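Local coordinates for uncharacterized protein (Aeromonas hydrophila J-1, PDB 6R1J) that probably serves as the C component of a tripartite alpha-pore-forming toxin, here in soluble form with three substitutions in its head, at residues S22-P27 with I194-G199; Q8-M13 with G212-R217. The protein carries 3 engineered substitutions. One frame throughout, in Å; residues are numbered along the deposited sequence.

Contact 1 (S22-P27 with I194-G199)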
ATOM      1  N   SER A  22       4.164   6.822 -19.660  1.00 34.73           N
ATOM      2  CA  SER A  22       3.967   8.237 -19.325  1.00 36.50           C
ATOM      3  C   SER A  22       5.031   8.710 -18.331  1.00 35.78           C
ATOM      4  O   SER A  22       5.117   9.902 -18.151  1.00 36.77           O
ATOM      5  CB  SER A  22       2.557   8.510 -18.825  1.00 36.79           C
ATOM      6  OG  SER A  22       2.407   8.083 -17.490  1.00 39.30           O
ATOM      7  N   PHE A  23       5.759   7.800 -17.690  1.00 34.23           N
ATOM      8  CA  PHE A  23       6.738   8.123 -16.638  1.00 33.71           C
ATOM      9  C   PHE A  23       8.077   8.512 -17.272  1.00 37.80           C
ATOM     10  O   PHE A  23       8.543   7.830 -18.178  1.00 44.13           O
ATOM     11  CB  PHE A  23       6.900   6.949 -15.673  1.00 34.92           C
ATOM     12  CG  PHE A  23       5.773   6.796 -14.664  1.00 35.17           C
ATOM     13  CD1 PHE A  23       4.617   6.094 -14.984  1.00 32.25           C
ATOM     14  CD2 PHE A  23       5.867   7.363 -13.401  1.00 33.06           C
ATOM     15  CE1 PHE A  23       3.603   5.937 -14.044  1.00 35.64           C
ATOM     16  CE2 PHE A  23       4.832   7.244 -12.477  1.00 34.20           C
ATOM     17  CZ  PHE A  23       3.709   6.512 -12.793  1.00 31.89           C
ATOM     18  N   SER A  24       8.655   9.613 -16.803  1.00 41.90           N
ATOM     19  CA  SER A  24       9.991  10.075 -17.245  1.00 48.33           C
ATOM     20  C   SER A  24      10.895  10.287 -16.027  1.00 47.69           C
ATOM     21  O   SER A  24      10.408  10.357 -14.849  1.00 38.11           O
ATOM     22  CB  SER A  24       9.848  11.301 -18.106  1.00 53.31           C
ATOM     23  OG  SER A  24       9.247  12.365 -17.378  1.00 54.76           O
ATOM     24  N   GLY A  25      12.198  10.327 -16.278  1.00 48.77           N
ATOM     25  CA  GLY A  25      13.187  10.683 -15.249  1.00 46.23           C
ATOM     26  C   GLY A  25      13.433   9.533 -14.316  1.00 43.49           C
ATOM     27  O   GLY A  25      13.826   9.790 -13.198  1.00 47.99           O
ATOM     28  N   LEU A  26      13.168   8.304 -14.751  1.00 42.04           N
ATOM     29  CA  LEU A  26      13.363   7.123 -13.881  1.00 39.62           C
ATOM     30  C   LEU A  26      14.669   6.431 -14.260  1.00 38.74           C
ATOM     31  O   LEU A  26      15.231   6.655 -15.329  1.00 37.18           O
ATOM     32  CB  LEU A  26      12.132   6.205 -13.978  1.00 42.01           C
ATOM     33  CG  LEU A  26      10.851   6.774 -13.362  1.00 45.44           C
ATOM     34  CD1 LEU A  26       9.667   5.842 -13.610  1.00 53.01           C
ATOM     35  CD2 LEU A  26      11.017   7.030 -11.855  1.00 52.15           C
ATOM     36  N   PRO A  27      15.201   5.588 -13.372  1.00 35.41           N
ATOM     37  CA  PRO A  27      16.447   4.887 -13.654  1.00 41.66           C
ATOM     38  C   PRO A  27      16.343   3.768 -14.684  1.00 39.68           C
ATOM     39  O   PRO A  27      15.235   3.386 -15.105  1.00 32.95           O
ATOM     40  CB  PRO A  27      16.857   4.292 -12.302  1.00 44.37           C
ATOM     41  CG  PRO A  27      15.565   4.218 -11.507  1.00 42.24           C
ATOM     42  CD  PRO A  27      14.731   5.380 -11.988  1.00 41.38           C
ATOM     43  N   ILE A 194      10.788   9.406  -4.623  1.00 33.37           N
ATOM     44  CA  ILE A 194      10.240   8.185  -3.963  1.00 37.79           C
ATOM     45  C   ILE A 194       8.798   7.997  -4.434  1.00 36.05           C
ATOM     46  O   ILE A 194       8.471   6.890  -4.813  1.00 34.30           O
ATOM     47  CB  ILE A 194      10.320   8.285  -2.443  1.00 36.93           C
ATOM     48  CG1 ILE A 194      11.757   8.165  -1.952  1.00 40.04           C
ATOM     49  CG2 ILE A 194       9.421   7.234  -1.790  1.00 39.40           C
ATOM     50  CD1 ILE A 194      11.909   8.599  -0.510  1.00 39.85           C
ATOM     51  N   GLN A 195       7.997   9.055  -4.384  1.00 33.03           N
ATOM     52  CA  GLN A 195       6.568   9.062  -4.802  1.00 38.09           C
ATOM     53  C   GLN A 195       6.434   8.596  -6.258  1.00 36.62           C
ATOM     54  O   GLN A 195       5.616   7.685  -6.551  1.00 31.76           O
ATOM     55  CB  GLN A 195       6.016  10.460  -4.530  1.00 41.38           C
ATOM     56  CG  GLN A 195       4.624  10.750  -5.061  1.00 47.50           C
ATOM     57  CD  GLN A 195       4.291  12.186  -4.709  1.00 48.93           C
ATOM     58  OE1 GLN A 195       3.539  12.465  -3.770  1.00 52.88           O
ATOM     59  NE2 GLN A 195       4.927  13.119  -5.394  1.00 43.68           N
ATOM     60  N   ARG A 196       7.243   9.153  -7.157  1.00 34.68           N
ATOM     61  CA  ARG A 196       7.178   8.813  -8.592  1.00 36.52           C
ATOM     62  C   ARG A 196       7.553   7.353  -8.790  1.00 36.04           C
ATOM     63  O   ARG A 196       6.878   6.647  -9.573  1.00 33.32           O
ATOM     64  CB  ARG A 196       8.150   9.704  -9.352  1.00 40.82           C
ATOM     65  CG  ARG A 196       8.056   9.565 -10.850  1.00 48.93           C
ATOM     66  CD  ARG A 196       9.001  10.549 -11.499  1.00 56.88           C
ATOM     67  NE  ARG A 196       8.660  11.945 -11.238  1.00 62.44           N
ATOM     68  CZ  ARG A 196       9.061  12.970 -12.009  1.00 71.22           C
ATOM     69  NH1 ARG A 196       9.787  12.743 -13.097  1.00 61.00           N
ATOM     70  NH2 ARG A 196       8.693  14.211 -11.725  1.00 64.15           N
ATOM     71  N   GLN A 197       8.625   6.887  -8.164  1.00 32.30           N
ATOM     72  CA  GLN A 197       8.989   5.463  -8.336  1.00 34.10           C
ATOM     73  C   GLN A 197       7.891   4.550  -7.766  1.00 28.33           C
ATOM     74  O   GLN A 197       7.699   3.474  -8.329  1.00 27.30           O
ATOM     75  CB  GLN A 197      10.343   5.112  -7.701  1.00 35.26           C
ATOM     76  CG  GLN A 197      11.507   5.657  -8.511  1.00 45.92           C
ATOM     77  CD  GLN A 197      12.872   5.176  -8.072  1.00 48.82           C
ATOM     78  OE1 GLN A 197      13.027   4.094  -7.488  1.00 53.25           O
ATOM     79  NE2 GLN A 197      13.860   6.032  -8.323  1.00 49.11           N
ATOM     80  N   GLN A 198       7.324   4.857  -6.611  1.00 30.41           N
ATOM     81  CA  GLN A 198       6.253   3.986  -6.037  1.00 33.03           C
ATOM     82  C   GLN A 198       5.084   3.930  -7.043  1.00 30.50           C
ATOM     83  O   GLN A 198       4.522   2.839  -7.305  1.00 29.94           O
ATOM     84  CB  GLN A 198       5.798   4.536  -4.687  1.00 38.41           C
ATOM     85  CG  GLN A 198       6.837   4.362  -3.580  1.00 42.07           C
ATOM     86  CD  GLN A 198       6.491   5.168  -2.344  1.00 55.20           C
ATOM     87  OE1 GLN A 198       5.829   6.207  -2.432  1.00 45.54           O
ATOM     88  NE2 GLN A 198       6.952   4.719  -1.172  1.00 46.84           N
ATOM     89  N   GLY A 199       4.700   5.070  -7.596  1.00 31.32           N
ATOM     90  CA  GLY A 199       3.629   5.118  -8.608  1.00 33.34           C
ATOM     91  C   GLY A 199       3.983   4.227  -9.781  1.00 32.56           C
ATOM     92  O   GLY A 199       3.136   3.420 -10.250  1.00 31.21           O
TER
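The ring of Phe23 overlaps the backbone of helix 194-199, its CE2 lying 3.6 Å from Arg196 O. At Gly199 the ring meets bare backbone, with Phe23 CZ 3.8 Å from Gly199 C. A large apolar ring suits this buried position, where it covers backbone and an Arg196 methylene and meets Phe200 of the same chain edge-to-face. The Phe23 and Arg196 side chains run past each other in opposite directions; Phe23 CD2 lies against the Arg196 CG methylene, 4.0 Å away, with the guanidinium plane turned 63° from the ring.

Arginine suits its place by serving two purposes. CG, anti to the backbone N (chi1 -173°), touches both Phe23 CD2 and Leu26 CD2, and a bend at chi3 follows before the guanidinium. Arg196 NH1 then donates a hydrogen bond to Ser24 O at 3.0 Å, moderately bent, with an N-H...O angle of 149°. The carbonyl oxygen lies near the guanidinium plane, but the donor sits above the carbonyl plane. Gly25, which follows, suits its place twice over: its phi is positive, and a CB there would lie 3.3 Å from Arg196 NH1. Next, Leu26 CD2 packs 3.6 Å from Gln197 CG, an apolar contact made by the aliphatic part of a polar residue. Further out, Pro27 and Gln197 meet tip to tip, with Pro27 CD 3.8 Å from Gln197 NE2. Proline suits the N-cap position before helix 28-70, where the helix pattern asks for no backbone N-H.

Gln15 of the second subunit bonds Ser24 N and Ser22 O. The arrangement is that of an interhelical loop, joining helices 5-21 and 28-70, folded against the side of a long helix in an all-helical bundle, at a subunit interface.

Contact 2 (Q8-M13 with G212-R217)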
ATOM      1  N   GLN A   8      -9.555  -9.858 -21.573  1.00 33.45           N
ATOM      2  CA  GLN A   8      -9.483  -8.890 -20.463  1.00 38.51           C
ATOM      3  C   GLN A   8      -8.028  -8.578 -20.124  1.00 34.53           C
ATOM      4  O   GLN A   8      -7.726  -7.407 -19.911  1.00 34.73           O
ATOM      5  CB  GLN A   8     -10.197  -9.427 -19.236  1.00 36.53           C
ATOM      6  CG  GLN A   8     -11.715  -9.337 -19.370  1.00 42.85           C
ATOM      7  CD  GLN A   8     -12.387  -9.654 -18.058  1.00 44.73           C
ATOM      8  OE1 GLN A   8     -11.921  -9.225 -17.000  1.00 43.90           O
ATOM      9  NE2 GLN A   8     -13.495 -10.378 -18.123  1.00 39.75           N
ATOM     10  N   SER A   9      -7.218  -9.618 -20.007  1.00 32.86           N
ATOM     11  CA  SER A   9      -5.799  -9.525 -19.601  1.00 38.45           C
ATOM     12  C   SER A   9      -5.094  -8.650 -20.628  1.00 37.17           C
ATOM     13  O   SER A   9      -4.374  -7.719 -20.246  1.00 35.27           O
ATOM     14  CB  SER A   9      -5.165 -10.888 -19.531  1.00 37.74           C
ATOM     15  OG  SER A   9      -5.706 -11.650 -18.479  1.00 43.64           O
ATOM     16  N   ILE A  10      -5.347  -8.934 -21.906  1.00 35.36           N
ATOM     17  CA  ILE A  10      -4.764  -8.150 -23.018  1.00 34.87           C
ATOM     18  C   ILE A  10      -5.166  -6.688 -22.887  1.00 37.18           C
ATOM     19  O   ILE A  10      -4.263  -5.843 -22.901  1.00 33.86           O
ATOM     20  CB  ILE A  10      -5.113  -8.781 -24.368  1.00 36.48           C
ATOM     21  CG1 ILE A  10      -4.335 -10.076 -24.560  1.00 36.88           C
ATOM     22  CG2 ILE A  10      -4.852  -7.795 -25.478  1.00 37.14           C
ATOM     23  CD1 ILE A  10      -4.791 -10.906 -25.741  1.00 38.03           C
ATOM     24  N   ALA A  11      -6.454  -6.389 -22.707  1.00 38.27           N
ATOM     25  CA  ALA A  11      -6.960  -5.008 -22.643  1.00 38.92           C
ATOM     26  C   ALA A  11      -6.325  -4.278 -21.454  1.00 38.47           C
ATOM     27  O   ALA A  11      -5.873  -3.123 -21.624  1.00 36.60           O
ATOM     28  CB  ALA A  11      -8.468  -5.019 -22.563  1.00 39.16           C
ATOM     29  N   ASN A  12      -6.273  -4.936 -20.304  1.00 35.02           N
ATOM     30  CA  ASN A  12      -5.722  -4.375 -19.051  1.00 33.93           C
ATOM     31  C   ASN A  12      -4.221  -4.113 -19.231  1.00 35.12           C
ATOM     32  O   ASN A  12      -3.759  -3.065 -18.774  1.00 37.49           O
ATOM     33  CB  ASN A  12      -6.026  -5.284 -17.863  1.00 32.53           C
ATOM     34  CG  ASN A  12      -7.511  -5.346 -17.562  1.00 37.17           C
ATOM     35  OD1 ASN A  12      -8.213  -4.392 -17.854  1.00 36.48           O
ATOM     36  ND2 ASN A  12      -7.982  -6.452 -17.009  1.00 31.60           N
ATOM     37  N   MET A  13      -3.504  -5.045 -19.830  1.00 35.06           N
ATOM     38  CA  MET A  13      -2.058  -4.894 -20.123  1.00 36.78           C
ATOM     39  C   MET A  13      -1.844  -3.699 -21.059  1.00 39.25           C
ATOM     40  O   MET A  13      -0.931  -2.928 -20.781  1.00 36.34           O
ATOM     41  CB  MET A  13      -1.492  -6.159 -20.735  1.00 37.00           C
ATOM     42  CG  MET A  13      -1.303  -7.253 -19.711  1.00 38.54           C
ATOM     43  SD  MET A  13      -0.886  -8.847 -20.450  1.00 39.17           S
ATOM     44  CE  MET A  13       0.857  -8.623 -20.761  1.00 40.56           C
ATOM     45  N   GLY A 212       0.456 -12.216 -15.621  1.00 31.72           N
ATOM     46  CA  GLY A 212       0.387 -13.526 -14.937  1.00 31.82           C
ATOM     47  C   GLY A 212      -0.948 -14.232 -15.234  1.00 30.78           C
ATOM     48  O   GLY A 212      -0.971 -15.469 -15.368  1.00 28.51           O
ATOM     49  N   SER A 213      -2.056 -13.493 -15.268  1.00 32.22           N
ATOM     50  CA  SER A 213      -3.387 -14.087 -15.561  1.00 32.98           C
ATOM     51  C   SER A 213      -3.366 -14.622 -16.994  1.00 31.99           C
ATOM     52  O   SER A 213      -3.878 -15.723 -17.242  1.00 31.74           O
ATOM     53  CB  SER A 213      -4.479 -13.099 -15.342  1.00 35.23           C
ATOM     54  OG  SER A 213      -4.602 -12.842 -13.958  1.00 41.53           O
ATOM     55  N   LEU A 214      -2.770 -13.871 -17.913  1.00 32.13           N
ATOM     56  CA  LEU A 214      -2.611 -14.328 -19.317  1.00 32.16           C
ATOM     57  C   LEU A 214      -1.778 -15.614 -19.368  1.00 30.88           C
ATOM     58  O   LEU A 214      -2.211 -16.593 -20.031  1.00 29.83           O
ATOM     59  CB  LEU A 214      -2.036 -13.189 -20.159  1.00 31.95           C
ATOM     60  CG  LEU A 214      -1.796 -13.494 -21.645  1.00 35.77           C
ATOM     61  CD1 LEU A 214      -1.846 -12.199 -22.460  1.00 41.05           C
ATOM     62  CD2 LEU A 214      -0.465 -14.193 -21.868  1.00 34.46           C
ATOM     63  N   ILE A 215      -0.633 -15.647 -18.692  1.00 32.63           N
ATOM     64  CA  ILE A 215       0.282 -16.825 -18.689  1.00 30.52           C
ATOM     65  C   ILE A 215      -0.433 -18.042 -18.104  1.00 29.16           C
ATOM     66  O   ILE A 215      -0.274 -19.128 -18.637  1.00 29.45           O
ATOM     67  CB  ILE A 215       1.570 -16.446 -17.939  1.00 33.23           C
ATOM     68  CG1 ILE A 215       2.423 -15.525 -18.822  1.00 34.50           C
ATOM     69  CG2 ILE A 215       2.344 -17.662 -17.455  1.00 33.54           C
ATOM     70  CD1 ILE A 215       3.556 -14.824 -18.045  1.00 36.46           C
ATOM     71  N   ASP A 216      -1.144 -17.880 -16.980  1.00 31.09           N
ATOM     72  CA  ASP A 216      -1.856 -19.020 -16.354  1.00 31.50           C
ATOM     73  C   ASP A 216      -2.897 -19.592 -17.353  1.00 29.25           C
ATOM     74  O   ASP A 216      -3.035 -20.786 -17.413  1.00 31.74           O
ATOM     75  CB  ASP A 216      -2.510 -18.627 -15.029  1.00 32.64           C
ATOM     76  CG  ASP A 216      -1.544 -18.260 -13.905  1.00 37.98           C
ATOM     77  OD1 ASP A 216      -0.318 -18.584 -14.013  1.00 41.67           O
ATOM     78  OD2 ASP A 216      -2.012 -17.608 -12.970  1.00 41.32           O
ATOM     79  N   ARG A 217      -3.534 -18.758 -18.148  1.00 31.34           N
ATOM     80  CA  ARG A 217      -4.590 -19.221 -19.093  1.00 32.97           C
ATOM     81  C   ARG A 217      -3.923 -19.864 -20.305  1.00 33.48           C
ATOM     82  O   ARG A 217      -4.401 -20.898 -20.751  1.00 31.56           O
ATOM     83  CB  ARG A 217      -5.496 -18.074 -19.542  1.00 32.00           C
ATOM     84  CG  ARG A 217      -6.600 -18.506 -20.501  1.00 35.06           C
ATOM     85  CD  ARG A 217      -7.372 -19.740 -20.027  1.00 35.02           C
ATOM     86  NE  ARG A 217      -7.980 -19.548 -18.711  1.00 36.74           N
ATOM     87  CZ  ARG A 217      -9.255 -19.160 -18.473  1.00 41.02           C
ATOM     88  NH1 ARG A 217      -9.678 -19.027 -17.232  1.00 35.63           N
ATOM     89  NH2 ARG A 217     -10.115 -18.953 -19.454  1.00 37.36           N
TER
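Leu214 meets helix 8-13 from its CB outward. That CB faces Ser9 CB at 3.9 Å, a close approach of two backbones whose nearest CA atoms, those of Ser9 and Leu214, are 5.8 Å apart. CG stands anti to the backbone N (chi1 180°) and carries the branch to CD1, the tip that does the touching. Leu214 CD1 lies 3.9 Å from Ile10 CG1 and 4.0 Å from Met13 SD, so a single methyl group meets two side chains that lie three residues apart on the opposing helix. The Met13 chain crosses Leu214 at about a right angle. Leucine suits this place because one branch, CD1, extends beyond the Ser9 contact to these apolar neighbours, and an unbranched, flexible methionine can pass across it.

Serine suits the closest point of the register because it is small. Ser9 OG lies 3.7 Å from Ser213 CB and equally far from Leu214 N, too long for a hydrogen bond to that nitrogen. The hydroxyl instead bonds to Ile5 O, one turn earlier in its own helix, a common way for a buried serine in a helix to satisfy its polar atom. The contact across the helices is therefore one of van der Waals packing.

Around it, Leu45 of helix 28-70 touches both Ile10 and Leu214, while Ser106 of helix 78-157 meets Leu214 as well. Phe207 and Phe211, earlier on helix 163-236, pack on Met13. The segment axes approach to 9.3 Å with their directions 154° apart, running nearly antiparallel. This is the buried interior of an elongated antiparallel helical bundle, consistent with the soluble form of an alpha-pore-forming toxin component, in which the short N-terminal helix packs beside the long helix 163-236.

Both contacts bring the N-terminal part of the chain onto helix 163-236. Along the chain the order is 8-13, 22-27, 194-199 and 212-217, so contact 2 brackets contact 1, as expected when helix 5-21 and the loop after it run antiparallel to the long helix. Their centres are 24 Å apart and their nearest atoms about 11 Å, so they do not touch. Contact 2 is buried nearer the centre of the chain, whereas contact 1 is partly buried at the loop leading into helix 28-70. Together they place helix 5-21 and the loop after it against helix 163-236 at two levels, and both also border the second subunit, tying this region to the assembly.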